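Local structure of Two-component system sensor histidine kinase (Bacteroides thetaiotaomicron, 3OTT) at residues R376-T390 with N419-L432. The protein is the extracellular sensor part of a putative sensor histidine kinase, which probably detects saccharides outside the cell and passes the signal to its kinase part. Numbering follows the deposited sequence.
Sequences RHIYEDKEQQLWIAT and NWTYYIFEDTAGQL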
loop_
_atom_site.group_PDB
_atom_site.type_symbol
_atom_site.label_atom_id
_atom_site.label_comp_id
_atom_site.label_asym_id
_atom_site.label_seq_id
_atom_site.Cartn_x
_atom_site.Cartn_y
_atom_site.Cartn_z
ATOM N N ARG B 376 4.350 -22.428 10.883
ATOM C CA ARG B 376 5.041 -22.771 12.137
ATOM C C ARG B 376 6.479 -23.279 11.897
ATOM O O ARG B 376 7.308 -23.208 12.776
ATOM C CB ARG B 376 4.202 -23.747 12.978
ATOM C CG ARG B 376 2.703 -23.442 12.979
ATOM C CD ARG B 376 1.901 -23.989 14.108
ATOM N NE ARG B 376 2.231 -23.219 15.236
ATOM C CZ ARG B 376 1.438 -22.473 16.008
ATOM N NH1 ARG B 376 0.104 -22.349 15.865
ATOM N NH2 ARG B 376 2.077 -21.862 16.984
ATOM N N HIS B 377 6.794 -23.701 10.684
ATOM C CA HIS B 377 8.129 -24.187 10.408
ATOM C C HIS B 377 8.345 -24.376 8.926
ATOM O O HIS B 377 7.417 -24.761 8.204
ATOM C CB HIS B 377 8.477 -25.471 11.166
ATOM C CG HIS B 377 9.951 -25.725 11.261
ATOM N ND1 HIS B 377 10.528 -26.937 10.928
ATOM C CD2 HIS B 377 10.974 -24.906 11.603
ATOM C CE1 HIS B 377 11.839 -26.859 11.106
ATOM N NE2 HIS B 377 12.130 -25.635 11.525
ATOM N N ILE B 378 9.546 -24.005 8.486
ATOM C CA ILE B 378 9.985 -24.181 7.116
ATOM C C ILE B 378 11.262 -25.065 7.118
ATOM O O ILE B 378 12.210 -24.806 7.879
ATOM C CB ILE B 378 10.259 -22.810 6.441
ATOM C CG1 ILE B 378 9.088 -21.867 6.692
ATOM C CG2 ILE B 378 10.525 -22.996 4.907
ATOM C CD1 ILE B 378 9.408 -20.334 6.345
ATOM N N TYR B 379 11.300 -26.078 6.246
ATOM C CA TYR B 379 12.344 -27.056 6.229
ATOM C C TYR B 379 12.664 -27.533 4.809
ATOM O O TYR B 379 11.781 -27.798 3.978
ATOM C CB TYR B 379 11.897 -28.227 7.073
ATOM C CG TYR B 379 12.823 -29.425 7.063
ATOM C CD1 TYR B 379 14.062 -29.376 7.722
ATOM C CD2 TYR B 379 12.455 -30.582 6.419
ATOM C CE1 TYR B 379 14.924 -30.457 7.722
ATOM C CE2 TYR B 379 13.306 -31.686 6.405
ATOM C CZ TYR B 379 14.537 -31.610 7.068
ATOM O OH TYR B 379 15.358 -32.682 7.095
ATOM N N GLU B 380 13.942 -27.674 4.525
ATOM C CA GLU B 380 14.340 -28.290 3.263
ATOM C C GLU B 380 14.908 -29.678 3.528
ATOM O O GLU B 380 15.813 -29.815 4.360
ATOM C CB GLU B 380 15.402 -27.405 2.555
ATOM C CG GLU B 380 15.645 -27.860 1.159
ATOM C CD GLU B 380 16.661 -27.038 0.368
ATOM O OE1 GLU B 380 16.925 -25.831 0.634
ATOM O OE2 GLU B 380 17.166 -27.610 -0.582
ATOM N N ASP B 381 14.405 -30.697 2.843
ATOM C CA ASP B 381 14.861 -32.093 3.121
ATOM C C ASP B 381 16.162 -32.498 2.422
ATOM O O ASP B 381 16.876 -31.626 1.869
ATOM C CB ASP B 381 13.775 -33.140 2.876
ATOM C CG ASP B 381 13.417 -33.314 1.387
ATOM O OD1 ASP B 381 14.227 -32.954 0.489
ATOM O OD2 ASP B 381 12.299 -33.834 1.110
ATOM N N LYS B 382 16.450 -33.813 2.418
ATOM C CA LYS B 382 17.726 -34.345 1.916
ATOM C C LYS B 382 17.757 -34.330 0.421
ATOM O O LYS B 382 18.824 -34.426 -0.161
ATOM C CB LYS B 382 17.985 -35.816 2.356
ATOM C CG LYS B 382 17.792 -36.131 3.842
ATOM C CD LYS B 382 18.736 -35.336 4.738
ATOM C CE LYS B 382 18.740 -35.981 6.139
ATOM N NZ LYS B 382 19.391 -35.084 7.082
ATOM N N GLU B 383 16.600 -34.263 -0.227
ATOM C CA GLU B 383 16.594 -34.250 -1.685
ATOM C C GLU B 383 16.241 -32.858 -2.175
ATOM O O GLU B 383 15.782 -32.685 -3.296
ATOM C CB GLU B 383 15.642 -35.303 -2.224
ATOM C CG GLU B 383 16.124 -36.752 -1.952
ATOM C CD GLU B 383 15.068 -37.827 -2.296
ATOM O OE1 GLU B 383 13.938 -37.772 -1.727
ATOM O OE2 GLU B 383 15.376 -38.735 -3.131
ATOM N N GLN B 384 16.437 -31.861 -1.311
ATOM C CA GLN B 384 16.141 -30.469 -1.676
ATOM C C GLN B 384 14.622 -30.170 -1.888
ATOM O O GLN B 384 14.260 -29.240 -2.589
ATOM C CB GLN B 384 17.022 -29.987 -2.872
ATOM C CG GLN B 384 18.566 -30.026 -2.562
ATOM C CD GLN B 384 19.167 -31.465 -2.717
ATOM O OE1 GLN B 384 19.002 -32.085 -3.747
ATOM N NE2 GLN B 384 19.800 -31.986 -1.681
ATOM N N GLN B 385 13.743 -30.923 -1.251
ATOM C CA GLN B 385 12.335 -30.599 -1.350
ATOM C C GLN B 385 11.969 -29.682 -0.146
ATOM O O GLN B 385 12.378 -29.911 0.995
ATOM C CB GLN B 385 11.500 -31.876 -1.328
ATOM C CG GLN B 385 11.694 -32.896 -2.498
ATOM C CD GLN B 385 11.032 -32.422 -3.771
ATOM O OE1 GLN B 385 9.838 -32.092 -3.788
ATOM N NE2 GLN B 385 11.812 -32.337 -4.843
ATOM N N LEU B 386 11.154 -28.668 -0.418
ATOM C CA LEU B 386 10.810 -27.669 0.553
ATOM C C LEU B 386 9.498 -28.096 1.284
ATOM O O LEU B 386 8.477 -28.269 0.627
ATOM C CB LEU B 386 10.606 -26.348 -0.182
ATOM C CG LEU B 386 10.652 -25.041 0.645
ATOM C CD1 LEU B 386 9.404 -24.806 1.351
ATOM C CD2 LEU B 386 11.796 -25.015 1.652
ATOM N N TRP B 387 9.555 -28.268 2.604
ATOM C CA TRP B 387 8.363 -28.570 3.379
ATOM C C TRP B 387 7.943 -27.439 4.368
ATOM O O TRP B 387 8.800 -26.745 4.903
ATOM C CB TRP B 387 8.554 -29.821 4.184
ATOM C CG TRP B 387 8.833 -31.076 3.331
ATOM C CD1 TRP B 387 10.043 -31.502 2.918
ATOM C CD2 TRP B 387 7.893 -32.065 2.899
ATOM N NE1 TRP B 387 9.933 -32.661 2.233
ATOM C CE2 TRP B 387 8.621 -33.045 2.208
ATOM C CE3 TRP B 387 6.512 -32.229 3.048
ATOM C CZ2 TRP B 387 8.027 -34.158 1.650
ATOM C CZ3 TRP B 387 5.916 -33.319 2.502
ATOM C CH2 TRP B 387 6.669 -34.281 1.800
ATOM N N ILE B 388 6.640 -27.261 4.609
ATOM C CA ILE B 388 6.229 -26.276 5.605
ATOM C C ILE B 388 5.253 -26.944 6.583
ATOM O O ILE B 388 4.452 -27.830 6.172
ATOM C CB ILE B 388 5.667 -24.958 4.983
ATOM C CG1 ILE B 388 4.508 -25.285 4.067
ATOM C CG2 ILE B 388 6.777 -24.142 4.132
ATOM C CD1 ILE B 388 3.575 -24.063 3.842
ATOM N N ALA B 389 5.341 -26.558 7.856
ATOM C CA ALA B 389 4.376 -27.032 8.808
ATOM C C ALA B 389 3.474 -25.857 9.111
ATOM O O ALA B 389 3.965 -24.702 9.307
ATOM C CB ALA B 389 5.079 -27.561 10.114
ATOM N N THR B 390 2.167 -26.142 9.137
ATOM C CA THR B 390 1.152 -25.114 9.362
ATOM C C THR B 390 -0.012 -25.638 10.214
ATOM O O THR B 390 -0.055 -26.848 10.503
ATOM C CB THR B 390 0.521 -24.583 8.020
ATOM O OG1 THR B 390 -0.492 -25.474 7.567
ATOM C CG2 THR B 390 1.549 -24.280 6.908
ATOM N N ASN B 419 -3.337 -32.066 11.422
ATOM C CA ASN B 419 -3.905 -30.720 11.174
ATOM C C ASN B 419 -3.094 -29.565 11.731
ATOM O O ASN B 419 -2.861 -28.580 11.040
ATOM C CB ASN B 419 -5.317 -30.607 11.775
ATOM C CG ASN B 419 -6.356 -31.338 10.953
ATOM O OD1 ASN B 419 -6.096 -31.774 9.804
ATOM N ND2 ASN B 419 -7.562 -31.496 11.540
ATOM N N TRP B 420 -2.682 -29.703 12.997
ATOM C CA TRP B 420 -1.845 -28.716 13.656
ATOM C C TRP B 420 -0.399 -29.179 13.753
ATOM O O TRP B 420 -0.017 -29.769 14.731
ATOM C CB TRP B 420 -2.416 -28.392 15.055
ATOM C CG TRP B 420 -3.812 -27.774 14.999
ATOM C CD1 TRP B 420 -4.446 -27.243 13.886
ATOM C CD2 TRP B 420 -4.721 -27.601 16.097
ATOM N NE1 TRP B 420 -5.671 -26.750 14.244
ATOM C CE2 TRP B 420 -5.867 -26.941 15.590
ATOM C CE3 TRP B 420 -4.667 -27.913 17.471
ATOM C CZ2 TRP B 420 -6.976 -26.607 16.405
ATOM C CZ3 TRP B 420 -5.769 -27.573 18.295
ATOM C CH2 TRP B 420 -6.911 -26.926 17.747
ATOM N N THR B 421 0.398 -28.879 12.747
ATOM C CA THR B 421 1.802 -29.284 12.665
ATOM C C THR B 421 2.770 -28.203 13.094
ATOM O O THR B 421 2.660 -27.077 12.611
ATOM C CB THR B 421 2.141 -29.773 11.209
ATOM O OG1 THR B 421 1.396 -30.986 10.991
ATOM C CG2 THR B 421 3.669 -30.152 11.106
ATOM N N TYR B 422 3.707 -28.532 14.003
ATOM C CA TYR B 422 4.622 -27.535 14.594
ATOM C C TYR B 422 6.021 -27.641 14.069
ATOM O O TYR B 422 6.694 -26.619 14.054
ATOM C CB TYR B 422 4.704 -27.595 16.157
ATOM C CG TYR B 422 3.518 -26.875 16.777
ATOM C CD1 TYR B 422 2.206 -27.298 16.501
ATOM C CD2 TYR B 422 3.696 -25.725 17.569
ATOM C CE1 TYR B 422 1.082 -26.616 17.031
ATOM C CE2 TYR B 422 2.558 -25.031 18.102
ATOM C CZ TYR B 422 1.275 -25.492 17.824
ATOM O OH TYR B 422 0.173 -24.852 18.334
ATOM N N TYR B 423 6.455 -28.845 13.664
ATOM C CA TYR B 423 7.848 -29.057 13.288
ATOM C C TYR B 423 7.959 -30.312 12.441
ATOM O O TYR B 423 7.176 -31.288 12.591
ATOM C CB TYR B 423 8.736 -29.201 14.551
ATOM C CG TYR B 423 10.059 -28.480 14.540
ATOM C CD1 TYR B 423 10.114 -27.075 14.599
ATOM C CD2 TYR B 423 11.258 -29.183 14.491
ATOM C CE1 TYR B 423 11.330 -26.383 14.600
ATOM C CE2 TYR B 423 12.480 -28.496 14.475
ATOM C CZ TYR B 423 12.491 -27.101 14.548
ATOM O OH TYR B 423 13.690 -26.423 14.519
ATOM N N ILE B 424 8.956 -30.297 11.575
ATOM C CA ILE B 424 9.225 -31.389 10.665
ATOM C C ILE B 424 10.689 -31.489 10.388
ATOM O O ILE B 424 11.373 -30.460 10.329
ATOM C CB ILE B 424 8.504 -31.162 9.348
ATOM C CG1 ILE B 424 8.908 -32.202 8.302
ATOM C CG2 ILE B 424 8.884 -29.861 8.778
ATOM C CD1 ILE B 424 7.808 -32.347 7.236
ATOM N N PHE B 425 11.184 -32.721 10.254
ATOM C CA PHE B 425 12.514 -32.969 9.664
ATOM C C PHE B 425 12.537 -34.318 8.988
ATOM O O PHE B 425 11.658 -35.128 9.234
ATOM C CB PHE B 425 13.681 -32.834 10.709
ATOM C CG PHE B 425 13.738 -33.970 11.750
ATOM C CD1 PHE B 425 13.157 -33.809 13.031
ATOM C CD2 PHE B 425 14.359 -35.168 11.467
ATOM C CE1 PHE B 425 13.208 -34.821 14.002
ATOM C CE2 PHE B 425 14.416 -36.247 12.442
ATOM C CZ PHE B 425 13.835 -36.056 13.711
ATOM N N GLU B 426 13.574 -34.583 8.181
ATOM C CA GLU B 426 13.742 -35.883 7.536
ATOM C C GLU B 426 14.949 -36.601 8.169
ATOM O O GLU B 426 15.980 -35.981 8.346
ATOM C CB GLU B 426 13.893 -35.782 6.002
ATOM C CG GLU B 426 14.024 -37.226 5.327
ATOM C CD GLU B 426 14.458 -37.273 3.809
ATOM O OE1 GLU B 426 14.438 -36.259 3.101
ATOM O OE2 GLU B 426 14.826 -38.372 3.305
ATOM N N ASP B 427 14.797 -37.886 8.542
ATOM C CA ASP B 427 15.917 -38.609 9.097
ATOM C C ASP B 427 16.817 -39.132 7.992
ATOM O O ASP B 427 16.633 -38.783 6.839
ATOM C CB ASP B 427 15.498 -39.705 10.092
ATOM C CG ASP B 427 14.704 -40.858 9.453
ATOM O OD1 ASP B 427 14.665 -41.007 8.213
ATOM O OD2 ASP B 427 14.107 -41.643 10.239
ATOM N N THR B 428 17.777 -39.967 8.335
ATOM C CA THR B 428 18.714 -40.469 7.342
ATOM C C THR B 428 18.169 -41.747 6.678
ATOM O O THR B 428 18.887 -42.429 5.911
ATOM C CB THR B 428 20.110 -40.740 7.974
ATOM O OG1 THR B 428 19.986 -41.840 8.868
ATOM C CG2 THR B 428 20.640 -39.530 8.777
ATOM N N ALA B 429 16.900 -42.082 6.938
ATOM C CA ALA B 429 16.342 -43.308 6.336
ATOM C C ALA B 429 15.053 -43.091 5.511
ATOM O O ALA B 429 14.198 -43.949 5.483
ATOM C CB ALA B 429 16.148 -44.394 7.418
ATOM N N GLY B 430 14.905 -41.935 4.855
ATOM C CA GLY B 430 13.728 -41.668 4.026
ATOM C C GLY B 430 12.473 -41.371 4.842
ATOM O O GLY B 430 11.360 -41.330 4.308
ATOM N N GLN B 431 12.607 -41.143 6.132
ATOM C CA GLN B 431 11.381 -40.914 6.890
ATOM C C GLN B 431 11.186 -39.445 7.322
ATOM O O GLN B 431 12.108 -38.803 7.754
ATOM C CB GLN B 431 11.317 -41.883 8.095
ATOM C CG GLN B 431 11.276 -43.392 7.754
ATOM C CD GLN B 431 11.360 -44.213 9.016
ATOM O OE1 GLN B 431 12.197 -43.937 9.896
ATOM N NE2 GLN B 431 10.470 -45.207 9.157
ATOM N N LEU B 432 9.968 -38.939 7.248
ATOM C CA LEU B 432 9.653 -37.603 7.749
ATOM C C LEU B 432 9.137 -37.694 9.156
ATOM O O LEU B 432 8.288 -38.511 9.420
ATOM C CB LEU B 432 8.557 -37.018 6.885
ATOM C CG LEU B 432 8.670 -35.747 6.063
ATOM C CD1 LEU B 432 10.095 -35.565 5.556
ATOM C CD2 LEU B 432 7.586 -35.865 4.967
#
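One face of the His-377 imidazole is covered by Tyr-423 in a face-to-face stack, centroids 3.7 Å apart and planes at 17°, with Ile-424 O in the ring plane at the edge. The guanidinium of Arg-376 lies flat on the Tyr-422 ring, centres 4.0 Å apart; a bend at chi3 (73°) folds it over that face, and its NH2 hydrogen-bonds to Gln-129 O of the second subunit. Phe-425 CA and Ile-424 O share one face of Tyr-379, CA 3.8 Å from the ring centroid. CG of Tyr-379 stands anti to the backbone N (chi1 174°), which extends the ring along the neighbouring strand until OH accepts from Glu-426 N at 2.8 Å. With an alanine here, Glu-426 N would probably lose this acceptor and the backbone at Phe-425 its aromatic cover. Deeper in, Leu-432 CD2 sits over the six-membered ring of Trp-387, 3.8 Å from its centroid, while Trp-387 NE1 donates in its ring plane to Asp-381 OD2 at 2.9 Å. Glu-426 OE1 accepts from Lys-382 N at 3.2 Å, above the carboxylate plane. Adjacent blades of a beta-propeller thus pack mainly through side chains, their facing strands 376-380 and 421-426 running roughly parallel. Asp-381 and Glu-426 come close as like charges, but Lys-446 forms salt bridges to both, which is likely to offset their repulsion.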